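Local coordinates for protein galactose-binding lectin (Enterobacter cloacae subsp. cloacae, PDB 6YF6) that binds fucosides at a calcium site in the C-terminal domain of a bacterial lectin, at residues D7-E12 and N17-G22. Numbering follows the deposited sequence.
Sequences DLTNFE and NNWQAG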
loop_
_atom_site.group_PDB
_atom_site.type_symbol
_atom_site.label_atom_id
_atom_site.label_comp_id
_atom_site.label_asym_id
_atom_site.label_seq_id
_atom_site.Cartn_x
_atom_site.Cartn_y
_atom_site.Cartn_z
ATOM N N ASP A 7 13.270 -0.392 -1.373
ATOM C CA ASP A 7 13.068 0.217 -2.684
ATOM C C ASP A 7 11.588 0.086 -3.020
ATOM O O ASP A 7 11.117 -1.007 -3.352
ATOM C CB ASP A 7 13.943 -0.450 -3.745
ATOM C CG ASP A 7 13.731 0.138 -5.131
ATOM O OD1 ASP A 7 13.919 1.362 -5.302
ATOM O OD2 ASP A 7 13.376 -0.628 -6.048
ATOM N N LEU A 8 10.861 1.195 -2.932
ATOM C CA LEU A 8 9.407 1.209 -3.026
ATOM C C LEU A 8 8.988 1.920 -4.304
ATOM O O LEU A 8 9.397 3.061 -4.545
ATOM C CB LEU A 8 8.799 1.905 -1.802
ATOM C CG LEU A 8 7.283 2.113 -1.810
ATOM C CD1 LEU A 8 6.559 0.804 -2.077
ATOM C CD2 LEU A 8 6.823 2.729 -0.491
ATOM N N THR A 9 8.181 1.240 -5.122
ATOM C CA THR A 9 7.638 1.791 -6.362
ATOM C C THR A 9 6.115 1.686 -6.300
ATOM O O THR A 9 5.557 0.599 -6.479
ATOM C CB THR A 9 8.178 1.049 -7.588
ATOM O OG1 THR A 9 9.609 1.095 -7.603
ATOM C CG2 THR A 9 7.648 1.674 -8.873
ATOM N N ASN A 10 5.438 2.804 -6.043
ATOM C CA ASN A 10 3.982 2.861 -6.119
ATOM C C ASN A 10 3.496 3.653 -7.326
ATOM O O ASN A 10 2.283 3.731 -7.553
ATOM C CB ASN A 10 3.398 3.452 -4.829
ATOM C CG ASN A 10 3.971 4.818 -4.487
ATOM O OD1 ASN A 10 4.514 5.516 -5.344
ATOM N ND2 ASN A 10 3.841 5.207 -3.225
ATOM N N PHE A 11 4.413 4.232 -8.104
ATOM C CA PHE A 11 4.127 4.935 -9.351
ATOM C C PHE A 11 3.478 6.297 -9.133
ATOM O O PHE A 11 2.933 6.881 -10.074
ATOM C CB PHE A 11 3.264 4.074 -10.285
ATOM C CG PHE A 11 3.947 2.808 -10.732
ATOM C CD1 PHE A 11 3.656 1.597 -10.125
ATOM C CD2 PHE A 11 4.900 2.836 -11.736
ATOM C CE1 PHE A 11 4.295 0.433 -10.523
ATOM C CE2 PHE A 11 5.541 1.678 -12.135
ATOM C CZ PHE A 11 5.238 0.475 -11.528
ATOM N N GLU A 12 3.534 6.830 -7.913
ATOM C CA GLU A 12 3.118 8.207 -7.685
ATOM C C GLU A 12 3.924 9.145 -8.576
ATOM O O GLU A 12 5.122 8.943 -8.796
ATOM C CB GLU A 12 3.305 8.589 -6.215
ATOM C CG GLU A 12 2.212 8.082 -5.287
ATOM C CD GLU A 12 2.432 8.489 -3.841
ATOM O OE1 GLU A 12 3.385 9.250 -3.570
ATOM O OE2 GLU A 12 1.649 8.048 -2.975
ATOM N N ASN A 17 10.454 4.530 -11.252
ATOM C CA ASN A 17 11.578 4.144 -10.396
ATOM C C ASN A 17 12.446 3.086 -11.077
ATOM O O ASN A 17 12.813 2.066 -10.488
ATOM C CB ASN A 17 11.083 3.658 -9.030
ATOM C CG ASN A 17 12.192 3.607 -7.985
ATOM O OD1 ASN A 17 13.164 4.360 -8.053
ATOM N ND2 ASN A 17 12.045 2.714 -7.010
ATOM N N ASN A 18 12.762 3.338 -12.347
ATOM C CA ASN A 18 13.680 2.551 -13.164
ATOM C C ASN A 18 13.138 1.176 -13.529
ATOM O O ASN A 18 13.873 0.367 -14.110
ATOM C CB ASN A 18 15.047 2.396 -12.482
ATOM C CG ASN A 18 15.823 3.702 -12.429
ATOM O OD1 ASN A 18 15.973 4.388 -13.440
ATOM N ND2 ASN A 18 16.316 4.052 -11.245
ATOM N N TRP A 19 11.879 0.879 -13.217
ATOM C CA TRP A 19 11.248 -0.303 -13.789
ATOM C C TRP A 19 10.928 -0.044 -15.256
ATOM O O TRP A 19 10.483 1.046 -15.627
ATOM C CB TRP A 19 9.976 -0.673 -13.029
ATOM C CG TRP A 19 10.258 -1.200 -11.663
ATOM C CD1 TRP A 19 10.332 -0.477 -10.511
ATOM C CD2 TRP A 19 10.517 -2.563 -11.301
ATOM N NE1 TRP A 19 10.620 -1.301 -9.452
ATOM C CE2 TRP A 19 10.738 -2.588 -9.909
ATOM C CE3 TRP A 19 10.582 -3.764 -12.015
ATOM C CZ2 TRP A 19 11.019 -3.761 -9.217
ATOM C CZ3 TRP A 19 10.863 -4.934 -11.323
ATOM C CH2 TRP A 19 11.080 -4.921 -9.940
ATOM N N GLN A 20 11.171 -1.053 -16.091
ATOM C CA GLN A 20 10.973 -0.948 -17.527
ATOM C C GLN A 20 10.192 -2.153 -18.031
ATOM O O GLN A 20 10.251 -3.240 -17.450
ATOM C CB GLN A 20 12.308 -0.874 -18.279
ATOM C CG GLN A 20 13.108 0.386 -18.026
ATOM C CD GLN A 20 14.357 0.448 -18.879
ATOM O OE1 GLN A 20 15.222 -0.423 -18.795
ATOM N NE2 GLN A 20 14.455 1.477 -19.712
ATOM N N ALA A 21 9.466 -1.950 -19.124
ATOM C CA ALA A 21 8.823 -3.070 -19.792
ATOM C C ALA A 21 9.871 -4.099 -20.197
ATOM O O ALA A 21 10.973 -3.750 -20.633
ATOM C CB ALA A 21 8.051 -2.590 -21.021
ATOM N N GLY A 22 9.531 -5.373 -20.032
ATOM C CA GLY A 22 10.354 -6.450 -20.524
ATOM C C GLY A 22 9.946 -6.850 -21.928
ATOM O O GLY A 22 8.973 -6.332 -22.485
HETATM O O HOH W 1 10.580 -1.071 -6.410
#
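Asn17 reaches across to strand 7-9 and spends its amide nitrogen twice. ND2 donates to Thr9 OG1 at 3.0 Å, nearly straight (161°) and in the amide plane. Its second bond, to Asp7 OD1 at 2.9 Å, is more bent (144°) and arrives from above the carboxylate plane. Asp7 holds CG anti to its backbone N (chi1 179°), which turns the carboxylate toward the amide. A water completes the tight part: it donates to Asp7 OD2, bonds Thr9 OG1 at 2.7 Å, and accepts from Trp19 NE1 at 3.1 Å in the plane of the indole. Thr9 OG1 also lies near that ring edge, while its methyl CG2 sits over one face of the Phe11 ring, 3.7 Å above the plane. The other side is loose: Leu8 is exposed and its side chain points away. Residues of both segments pair antiparallel with the second subunit, so the sheet runs on across the interface, and Trp68 of that subunit lies against Trp19. Its Lys55 forms a salt bridge with Asp7 OD2 and hydrogen-bonds to Asn17 O. Amide, water and lysine together probably stabilise Asp7 as a carboxylate, tying this polar cluster to the dimer interface.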